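Local atomic coordinates of putative adenosine kinase (Schistosoma mansoni, PDB entry 3VAS), a protein that phosphorylates adenosine to AMP, using ATP as the phosphate donor, as a ribokinase-like (PfkB family) adenosine kinase. Residues A[107-112]-A[132-137]; A[78-83]-A[113-118]; A[139-144]-A[152-157]. One frame throughout, in Å; residues are numbered along the deposited sequence.

In the fold
Contacts 2 and 3 border the bound adenosine in a ribokinase-like fold, while contact 1 lies behind them and touches both. Contacts 1 and 2 share helix 111-122: its capped start belongs to contact 1 and its following turns to contact 2, with centres about 12 Å apart and Ile-107 CD1 packed 3.3 Å from Gly-113 O. Contact 3 is the hairpin that the chain enters directly after segment 132-137, and Leu-136 CD2 meets Gly-157 O at 3.9 Å. Contacts 2 and 3 do not touch, their centres being about 13 Å and their nearest atoms about 5 Å apart; adenosine bridges them. Contact 1 stands back from the nucleoside, with the Ile-107 side chain about 12 Å away.

Contact 1 (A[107-112]-A[132-137])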
loop_
_atom_site.group_PDB
_atom_site.type_symbol
_atom_site.label_atom_id
_atom_site.label_comp_id
_atom_site.label_asym_id
_atom_site.label_seq_id
_atom_site.Cartn_x
_atom_site.Cartn_y
_atom_site.Cartn_z
ATOM N N ILE A 107 -7.825 8.848 12.014
ATOM C CA ILE A 107 -7.512 8.153 13.256
ATOM C C ILE A 107 -8.553 8.496 14.324
ATOM O O ILE A 107 -9.356 9.419 14.148
ATOM C CB ILE A 107 -6.121 8.550 13.795
ATOM C CG1 ILE A 107 -6.046 10.067 14.011
ATOM C CG2 ILE A 107 -5.004 8.072 12.857
ATOM C CD1 ILE A 107 -4.788 10.528 14.753
ATOM N N GLY A 108 -8.533 7.754 15.430
ATOM C CA GLY A 108 -9.374 8.066 16.570
ATOM C C GLY A 108 -8.686 9.025 17.530
ATOM O O GLY A 108 -7.509 9.349 17.356
ATOM N N ALA A 109 -9.418 9.486 18.541
ATOM C CA ALA A 109 -8.851 10.374 19.552
ATOM C C ALA A 109 -8.305 9.559 20.717
ATOM O O ALA A 109 -8.758 9.690 21.852
ATOM C CB ALA A 109 -9.897 11.371 20.043
ATOM N N ASP A 110 -7.337 8.706 20.418
ATOM C CA ASP A 110 -6.736 7.843 21.419
ATOM C C ASP A 110 -5.217 7.907 21.312
ATOM O O ASP A 110 -4.677 8.585 20.436
ATOM C CB ASP A 110 -7.241 6.400 21.265
ATOM C CG ASP A 110 -7.213 5.909 19.816
ATOM O OD1 ASP A 110 -7.929 4.930 19.508
ATOM O OD2 ASP A 110 -6.482 6.495 18.987
ATOM N N ILE A 111 -4.529 7.202 22.204
ATOM C CA ILE A 111 -3.074 7.231 22.214
ATOM C C ILE A 111 -2.475 6.599 20.955
ATOM O O ILE A 111 -1.426 7.042 20.480
ATOM C CB ILE A 111 -2.491 6.571 23.480
ATOM C CG1 ILE A 111 -0.997 6.892 23.598
ATOM C CG2 ILE A 111 -2.750 5.062 23.481
ATOM C CD1 ILE A 111 -0.330 6.259 24.781
ATOM N N GLN A 112 -3.150 5.586 20.409
ATOM C CA GLN A 112 -2.686 4.917 19.196
ATOM C C GLN A 112 -2.636 5.900 18.036
ATOM O O GLN A 112 -1.657 5.944 17.282
ATOM C CB GLN A 112 -3.582 3.726 18.833
ATOM C CG GLN A 112 -3.511 2.548 19.805
ATOM C CD GLN A 112 -4.435 2.706 21.002
ATOM O OE1 GLN A 112 -5.071 3.750 21.186
ATOM N NE2 GLN A 112 -4.520 1.664 21.820
ATOM N N ALA A 132 -11.747 10.782 14.214
ATOM C CA ALA A 132 -13.062 10.171 14.328
ATOM C C ALA A 132 -13.753 10.584 15.626
ATOM O O ALA A 132 -13.101 10.779 16.653
ATOM C CB ALA A 132 -12.952 8.658 14.241
ATOM N N GLU A 133 -15.073 10.733 15.565
ATOM C CA GLU A 133 -15.882 10.995 16.750
ATOM C C GLU A 133 -15.718 9.870 17.765
ATOM O O GLU A 133 -15.796 8.692 17.415
ATOM C CB GLU A 133 -17.352 11.128 16.362
ATOM C CG GLU A 133 -17.713 12.469 15.750
ATOM C CD GLU A 133 -17.895 13.548 16.798
ATOM O OE1 GLU A 133 -17.878 14.745 16.435
ATOM O OE2 GLU A 133 -18.062 13.198 17.987
ATOM N N GLU A 134 -15.477 10.236 19.020
ATOM C CA GLU A 134 -15.325 9.251 20.084
ATOM C C GLU A 134 -16.650 8.514 20.273
ATOM O O GLU A 134 -17.713 9.095 20.077
ATOM C CB GLU A 134 -14.871 9.930 21.385
ATOM C CG GLU A 134 -13.642 10.827 21.217
ATOM C CD GLU A 134 -13.034 11.276 22.546
ATOM O OE1 GLU A 134 -12.691 12.472 22.675
ATOM O OE2 GLU A 134 -12.887 10.431 23.456
ATOM N N PRO A 135 -16.597 7.232 20.666
ATOM C CA PRO A 135 -15.404 6.474 21.045
ATOM C C PRO A 135 -14.886 5.535 19.952
ATOM O O PRO A 135 -14.387 4.458 20.282
ATOM C CB PRO A 135 -15.921 5.640 22.213
ATOM C CG PRO A 135 -17.326 5.300 21.792
ATOM C CD PRO A 135 -17.825 6.467 20.951
ATOM N N LEU A 136 -14.995 5.916 18.684
ATOM C CA LEU A 136 -14.450 5.081 17.616
ATOM C C LEU A 136 -12.917 5.130 17.651
ATOM O O LEU A 136 -12.318 6.199 17.532
ATOM C CB LEU A 136 -14.990 5.510 16.251
ATOM C CG LEU A 136 -14.618 4.628 15.051
ATOM C CD1 LEU A 136 -14.967 3.169 15.315
ATOM C CD2 LEU A 136 -15.305 5.117 13.781
ATOM N N MET A 137 -12.292 3.969 17.833
ATOM C CA MET A 137 -10.848 3.891 18.041
ATOM C C MET A 137 -10.056 3.711 16.752
ATOM O O MET A 137 -10.567 3.185 15.761
ATOM C CB MET A 137 -10.506 2.769 19.030
ATOM C CG MET A 137 -11.123 2.948 20.433
ATOM S SD MET A 137 -10.453 4.326 21.393
ATOM C CE MET A 137 -11.533 5.691 20.957
HETATM O O HOH W 1 -12.329 8.814 18.478
#
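Ile-107 and Ala-132 open this contact with a backbone hydrogen bond just where two neighbouring parallel strands of the ribokinase-like sheet, 101-107 and 126-131, give way to loops. Ala-132 N donates to Ile-107 O at 2.8 Å, almost straight (165°) and in the carbonyl plane, so the pairing of the strands is carried one step beyond strand 126-131. The close packing lies next to it. Gly-108, which has no side chain, brings its CA to 3.6 Å from Leu-136 O, and the Ala-132 methyl sits over the same corner beside the Ile-107 carbonyl. Here backbone meets backbone with little between.

A single water then takes over where the loops part. It accepts from Ala-109 N at 3.0 Å and donates to both Ala-132 O and Leu-136 O, each 2.8 Å away, so three backbone groups that do not bond one another directly are joined through it. Ala-109, centre of an inverse gamma turn, turns this N-H to the water, which passes the link on to the opposite loop.

The solvent side is looser: Ala-109 CB merely brushes the extended Glu-134 chain, 4.0 Å from its CG, with both residues exposed.

Contact is close again at Asp-110, the N-cap of helix 111-122. Its CG is placed between the backbone N and the carbonyl carbon (chi1 47°), and its OD2 accepts from Gly-113 N and is also hydrogen-bonded to Thr-138 OG1. OD1 too has a hydrogen bond next to the segments, and additionally has Met-137 across it, whose chain bends at chi2 and chi3. The exposed methionine covers the cap: Met-137 SD lies 3.2 Å, and its CB 3.4 Å, from Asp-110 OD1.

Contact 2 (A[78-83]-A[113-118]). With ADN (adenosine), chain C.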
loop_
_atom_site.group_PDB
_atom_site.type_symbol
_atom_site.label_atom_id
_atom_site.label_comp_id
_atom_site.label_asym_id
_atom_site.label_seq_id
_atom_site.Cartn_x
_atom_site.Cartn_y
_atom_site.Cartn_z
ATOM N N TYR A 78 4.271 -3.376 18.819
ATOM C CA TYR A 78 3.343 -2.365 18.339
ATOM C C TYR A 78 4.094 -1.419 17.424
ATOM O O TYR A 78 5.129 -0.875 17.806
ATOM C CB TYR A 78 2.760 -1.573 19.511
ATOM C CG TYR A 78 2.006 -2.407 20.524
ATOM C CD1 TYR A 78 0.685 -2.765 20.308
ATOM C CD2 TYR A 78 2.613 -2.817 21.703
ATOM C CE1 TYR A 78 -0.016 -3.521 21.238
ATOM C CE2 TYR A 78 1.926 -3.576 22.637
ATOM C CZ TYR A 78 0.610 -3.922 22.399
ATOM O OH TYR A 78 -0.081 -4.674 23.321
ATOM N N ILE A 79 3.583 -1.219 16.214
ATOM C CA ILE A 79 4.265 -0.356 15.259
ATOM C C ILE A 79 3.273 0.218 14.253
ATOM O O ILE A 79 2.343 -0.468 13.835
ATOM C CB ILE A 79 5.434 -1.104 14.553
ATOM C CG1 ILE A 79 6.230 -0.164 13.648
ATOM C CG2 ILE A 79 4.928 -2.307 13.772
ATOM C CD1 ILE A 79 7.529 -0.781 13.124
ATOM N N ALA A 80 3.456 1.487 13.898
ATOM C CA ALA A 80 2.577 2.151 12.942
ATOM C C ALA A 80 2.514 1.395 11.619
ATOM O O ALA A 80 3.538 0.960 11.089
ATOM C CB ALA A 80 3.029 3.586 12.712
ATOM N N GLY A 81 1.302 1.239 11.096
ATOM C CA GLY A 81 1.088 0.525 9.848
ATOM C C GLY A 81 0.185 1.283 8.892
ATOM O O GLY A 81 0.101 2.512 8.942
ATOM N N GLY A 82 -0.499 0.549 8.020
ATOM C CA GLY A 82 -1.291 1.159 6.964
ATOM C C GLY A 82 -0.511 1.180 5.658
ATOM O O GLY A 82 0.551 1.809 5.568
ATOM N N ALA A 83 -1.041 0.498 4.647
ATOM C CA ALA A 83 -0.320 0.276 3.399
ATOM C C ALA A 83 0.105 1.570 2.701
ATOM O O ALA A 83 1.270 1.727 2.341
ATOM C CB ALA A 83 -1.141 -0.599 2.454
ATOM N N GLY A 113 -3.693 6.696 17.907
ATOM C CA GLY A 113 -3.772 7.683 16.847
ATOM C C GLY A 113 -2.702 8.745 17.006
ATOM O O GLY A 113 -2.063 9.151 16.034
ATOM N N LYS A 114 -2.501 9.193 18.243
ATOM C CA LYS A 114 -1.496 10.209 18.510
ATOM C C LYS A 114 -0.086 9.681 18.237
ATOM O O LYS A 114 0.757 10.399 17.705
ATOM C CB LYS A 114 -1.619 10.763 19.936
ATOM C CG LYS A 114 -0.704 11.959 20.181
ATOM C CD LYS A 114 -1.037 12.707 21.458
ATOM C CE LYS A 114 -0.217 13.985 21.538
ATOM N NZ LYS A 114 -0.531 14.802 22.737
ATOM N N TYR A 115 0.166 8.425 18.589
ATOM C CA TYR A 115 1.451 7.804 18.283
ATOM C C TYR A 115 1.704 7.771 16.770
ATOM O O TYR A 115 2.795 8.114 16.307
ATOM C CB TYR A 115 1.541 6.394 18.878
ATOM C CG TYR A 115 2.485 5.486 18.123
ATOM C CD1 TYR A 115 3.860 5.687 18.162
ATOM C CD2 TYR A 115 2.000 4.438 17.359
ATOM C CE1 TYR A 115 4.723 4.860 17.457
ATOM C CE2 TYR A 115 2.849 3.611 16.655
ATOM C CZ TYR A 115 4.207 3.822 16.703
ATOM O OH TYR A 115 5.045 2.988 15.995
ATOM N N ILE A 116 0.693 7.362 16.007
ATOM C CA ILE A 116 0.813 7.346 14.553
ATOM C C ILE A 116 1.096 8.752 14.002
ATOM O O ILE A 116 1.970 8.928 13.145
ATOM C CB ILE A 116 -0.430 6.709 13.872
ATOM C CG1 ILE A 116 -0.507 5.216 14.204
ATOM C CG2 ILE A 116 -0.369 6.896 12.366
ATOM C CD1 ILE A 116 -1.822 4.557 13.826
ATOM N N LYS A 117 0.384 9.755 14.513
ATOM C CA LYS A 117 0.618 11.135 14.084
ATOM C C LYS A 117 2.034 11.616 14.409
ATOM O O LYS A 117 2.682 12.254 13.578
ATOM C CB LYS A 117 -0.413 12.096 14.681
ATOM C CG LYS A 117 -0.288 13.526 14.152
ATOM C CD LYS A 117 -1.086 14.529 14.987
ATOM C CE LYS A 117 -2.578 14.241 14.934
ATOM N NZ LYS A 117 -3.374 15.191 15.774
ATOM N N ASN A 118 2.511 11.320 15.616
ATOM C CA ASN A 118 3.863 11.718 16.015
ATOM C C ASN A 118 4.941 11.030 15.183
ATOM O O ASN A 118 6.005 11.594 14.942
ATOM C CB ASN A 118 4.108 11.446 17.502
ATOM C CG ASN A 118 3.271 12.333 18.407
ATOM O OD1 ASN A 118 2.759 13.373 17.987
ATOM N ND2 ASN A 118 3.138 11.927 19.661
HETATM O "O5'" ADN C . 1.563 -4.429 3.609
HETATM C "C5'" ADN C . 1.522 -4.665 5.016
HETATM C "C4'" ADN C . 0.738 -3.591 5.730
HETATM O "O4'" ADN C . -0.630 -3.618 5.295
HETATM C "C3'" ADN C . 0.687 -3.689 7.259
HETATM O "O3'" ADN C . 1.503 -2.666 7.832
HETATM C "C2'" ADN C . -0.794 -3.415 7.608
HETATM O "O2'" ADN C . -0.991 -2.432 8.601
HETATM C "C1'" ADN C . -1.392 -2.975 6.271
HETATM N N9 ADN C . -2.804 -3.318 6.095
HETATM C C8 ADN C . -3.382 -4.471 6.373
HETATM N N7 ADN C . -4.815 -4.332 6.063
HETATM C C5 ADN C . -5.037 -3.005 5.586
HETATM C C6 ADN C . -6.187 -2.346 5.162
HETATM N N6 ADN C . -7.450 -3.034 5.161
HETATM N N1 ADN C . -6.109 -1.022 4.748
HETATM C C2 ADN C . -4.907 -0.361 4.747
HETATM N N3 ADN C . -3.774 -1.010 5.162
HETATM C C4 ADN C . -3.863 -2.359 5.589
#
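Tyr-115 swings its ring out from helix 111-122 toward Ala-80 because CG lies roughly opposite the backbone N, at a chi1 of 154° that is some way from the staggered value. One residue on, Ile-116 takes chi1 -67°, which sets CG1 beside its own N and against the same alanine. Placed in this way, the two side chains join a helix of the ribokinase-like fold to the edge strand 77-81, which leads into the glycine pair of the adenosine pocket. The segment axes approach to 8.8 Å, and the Ala-80 methyl points at the helix there.

Ala-80 is gripped in two ways. Its N-H reaches the phenol oxygen, Ala-80 N to Tyr-115 OH being 3.0 Å, with a bent N-H...O angle of 148°. The donor arrives at the edge of the ring, near its plane. The tyrosine therefore takes up an N-H on the helix-facing side of the strand, while strand 27-40 bonds the backbone of Ile-79 and Gly-81. The Ala-80 methyl touches both side chains, 3.9 Å from Tyr-115 CE2 and 4.2 Å from Ile-116 CG1. Helix 83-95 adds a further flank, with Leu-85 on Ile-116 and the Lys-89 side chain on Ala-80.

Beyond Ala-80 the chain turns to the nucleoside. Gly-81 and Gly-82 probably correspond to the di-glycine hinge of related kinases. The backbone angles of Gly-82 call for glycine, and Gly-81, lacking a side chain, lies close against the ribose. Gly-82 is the N-cap of helix 83-95; its N-H and that of the first helical residue, Ala-83, both point at the ligand. Two consecutive backbone donors hold sugar and base together: Gly-82 N gives to adenosine O2' at 3.1 Å, and Ala-83 N to adenosine N3 at 3.2 Å.

Contact 3 (A[139-144]-A[152-157]); sequences GKVAVL and MVTYLG. With ADN (adenosine), chain C.
Val-141 and Thr-154 stand as a non-hydrogen-bonded pair on the face of the hairpin turned to adenosine, and their side chains meet at an angle above the base and sugar. Val-141 directs CG2 both at the threonine hydroxyl and at the ribose, 3.4 Å from adenosine O2'. Its other methyl, CG1, touches the next pair, lying 3.8 Å from Met-152 CB. In Thr-154 the first torsion (chi1 -61°) places OG1 beside its own backbone N and aims it at the imidazole part of the purine, with only 2.8 Å between Thr-154 OG1 and adenosine N7. The threonine methyl CG2 turns instead to the exocyclic amine, 3.7 Å from adenosine N6, where Leu-156 CD2 also lies near.

Val-143 and Met-152 form the following pair on this face and run side by side in the same direction, Val-143 CG2 being 3.9 Å from Met-152 CG. The extended chi2 (178°) carries the methionine sulfur away from the neighbouring strand toward the base, Met-152 SD lying 4.0 Å from adenosine C8, and the bend at chi3 turns only the terminal CE.

Lys-140, Ala-142, Val-153 and Tyr-155 occupy the other face. The lysine chain, extended beyond CG, passes obliquely by the tyrosine, and Tyr-67 of helix 65-70 covers Lys-140, Ala-142 and Tyr-155. Four backbone bonds hold the two strands in register, two in the Lys-140/Tyr-155 pair and two in the Ala-142/Val-153 pair; the straightest approach to a carbonyl is that of Tyr-155 N to Lys-140 O, 2.8 Å long. Strand 27-40 flanks the hairpin and bonds to Val-141 and Val-143. A hairpin whose valine, methionine and threonine side chains line the nucleoside is consistent with the lid over the substrate pocket of ribokinase-like kinases.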
loop_
_atom_site.group_PDB
_atom_site.type_symbol
_atom_site.label_atom_id
_atom_site.label_comp_id
_atom_site.label_asym_id
_atom_site.label_seq_id
_atom_site.Cartn_x
_atom_site.Cartn_y
_atom_site.Cartn_z
ATOM N N GLY A 139 -7.911 2.288 13.928
ATOM C CA GLY A 139 -7.885 0.934 13.409
ATOM C C GLY A 139 -6.619 0.180 13.780
ATOM O O GLY A 139 -5.603 0.780 14.136
ATOM N N LYS A 140 -6.681 -1.143 13.691
ATOM C CA LYS A 140 -5.564 -1.988 14.080
ATOM C C LYS A 140 -5.496 -3.235 13.202
ATOM O O LYS A 140 -6.516 -3.695 12.675
ATOM C CB LYS A 140 -5.704 -2.396 15.546
ATOM C CG LYS A 140 -7.073 -2.972 15.878
ATOM C CD LYS A 140 -7.219 -3.277 17.361
ATOM C CE LYS A 140 -8.654 -3.647 17.704
ATOM N NZ LYS A 140 -8.830 -3.901 19.164
ATOM N N VAL A 141 -4.291 -3.776 13.054
ATOM C CA VAL A 141 -4.084 -5.006 12.301
ATOM C C VAL A 141 -3.440 -6.052 13.200
ATOM O O VAL A 141 -2.386 -5.817 13.785
ATOM C CB VAL A 141 -3.173 -4.784 11.074
ATOM C CG1 VAL A 141 -3.058 -6.071 10.258
ATOM C CG2 VAL A 141 -3.700 -3.645 10.207
ATOM N N ALA A 142 -4.080 -7.205 13.334
ATOM C CA ALA A 142 -3.436 -8.307 14.020
ATOM C C ALA A 142 -2.534 -8.977 13.001
ATOM O O ALA A 142 -3.017 -9.525 12.010
ATOM C CB ALA A 142 -4.461 -9.287 14.561
ATOM N N VAL A 143 -1.224 -8.901 13.225
ATOM C CA VAL A 143 -0.269 -9.532 12.320
ATOM C C VAL A 143 0.276 -10.796 12.972
ATOM O O VAL A 143 1.096 -10.734 13.888
ATOM C CB VAL A 143 0.878 -8.580 11.939
ATOM C CG1 VAL A 143 1.777 -9.215 10.879
ATOM C CG2 VAL A 143 0.317 -7.256 11.439
ATOM N N LEU A 144 -0.200 -11.942 12.502
ATOM C CA LEU A 144 0.126 -13.220 13.123
ATOM C C LEU A 144 1.341 -13.864 12.464
ATOM O O LEU A 144 1.285 -14.284 11.310
ATOM C CB LEU A 144 -1.078 -14.158 13.058
ATOM C CG LEU A 144 -2.063 -14.095 14.230
ATOM C CD1 LEU A 144 -2.582 -12.684 14.474
ATOM C CD2 LEU A 144 -3.215 -15.059 13.999
ATOM N N MET A 152 -2.776 -11.592 8.299
ATOM C CA MET A 152 -3.278 -10.360 8.900
ATOM C C MET A 152 -4.797 -10.332 9.034
ATOM O O MET A 152 -5.520 -10.723 8.116
ATOM C CB MET A 152 -2.820 -9.146 8.089
ATOM C CG MET A 152 -1.339 -8.844 8.231
ATOM S SD MET A 152 -0.837 -7.438 7.227
ATOM C CE MET A 152 -1.140 -8.065 5.577
ATOM N N VAL A 153 -5.271 -9.859 10.184
ATOM C CA VAL A 153 -6.689 -9.583 10.382
ATOM C C VAL A 153 -6.861 -8.113 10.749
ATOM O O VAL A 153 -6.393 -7.663 11.795
ATOM C CB VAL A 153 -7.308 -10.476 11.471
ATOM C CG1 VAL A 153 -8.823 -10.251 11.549
ATOM C CG2 VAL A 153 -6.996 -11.940 11.193
ATOM N N THR A 154 -7.534 -7.370 9.878
ATOM C CA THR A 154 -7.621 -5.924 10.013
ATOM C C THR A 154 -8.965 -5.439 10.544
ATOM O O THR A 154 -10.015 -5.783 10.004
ATOM C CB THR A 154 -7.367 -5.238 8.663
ATOM O OG1 THR A 154 -6.054 -5.577 8.206
ATOM C CG2 THR A 154 -7.482 -3.728 8.798
ATOM N N TYR A 155 -8.918 -4.648 11.611
ATOM C CA TYR A 155 -10.090 -3.927 12.098
ATOM C C TYR A 155 -9.916 -2.455 11.740
ATOM O O TYR A 155 -9.126 -1.746 12.361
ATOM C CB TYR A 155 -10.251 -4.086 13.613
ATOM C CG TYR A 155 -11.513 -3.435 14.147
ATOM C CD1 TYR A 155 -12.758 -4.013 13.929
ATOM C CD2 TYR A 155 -11.462 -2.238 14.854
ATOM C CE1 TYR A 155 -13.916 -3.424 14.398
ATOM C CE2 TYR A 155 -12.622 -1.638 15.331
ATOM C CZ TYR A 155 -13.844 -2.240 15.099
ATOM O OH TYR A 155 -15.004 -1.661 15.566
ATOM N N LEU A 156 -10.640 -2.009 10.723
ATOM C CA LEU A 156 -10.433 -0.680 10.159
ATOM C C LEU A 156 -10.724 0.454 11.138
ATOM O O LEU A 156 -10.038 1.478 11.118
ATOM C CB LEU A 156 -11.246 -0.509 8.876
ATOM C CG LEU A 156 -10.670 -1.263 7.672
ATOM C CD1 LEU A 156 -11.599 -1.171 6.466
ATOM C CD2 LEU A 156 -9.293 -0.726 7.330
ATOM N N GLY A 157 -11.735 0.267 11.986
ATOM C CA GLY A 157 -12.069 1.233 13.023
ATOM C C GLY A 157 -12.234 2.654 12.514
ATOM O O GLY A 157 -13.001 2.906 11.581
HETATM O "O5'" ADN C . 1.563 -4.429 3.609
HETATM C "C5'" ADN C . 1.522 -4.665 5.016
HETATM C "C4'" ADN C . 0.738 -3.591 5.730
HETATM O "O4'" ADN C . -0.630 -3.618 5.295
HETATM C "C3'" ADN C . 0.687 -3.689 7.259
HETATM O "O3'" ADN C . 1.503 -2.666 7.832
HETATM C "C2'" ADN C . -0.794 -3.415 7.608
HETATM O "O2'" ADN C . -0.991 -2.432 8.601
HETATM C "C1'" ADN C . -1.392 -2.975 6.271
HETATM N N9 ADN C . -2.804 -3.318 6.095
HETATM C C8 ADN C . -3.382 -4.471 6.373
HETATM N N7 ADN C . -4.815 -4.332 6.063
HETATM C C5 ADN C . -5.037 -3.005 5.586
HETATM C C6 ADN C . -6.187 -2.346 5.162
HETATM N N6 ADN C . -7.450 -3.034 5.161
HETATM N N1 ADN C . -6.109 -1.022 4.748
HETATM C C2 ADN C . -4.907 -0.361 4.747
HETATM N N3 ADN C . -3.774 -1.010 5.162
HETATM C C4 ADN C . -3.863 -2.359 5.589
#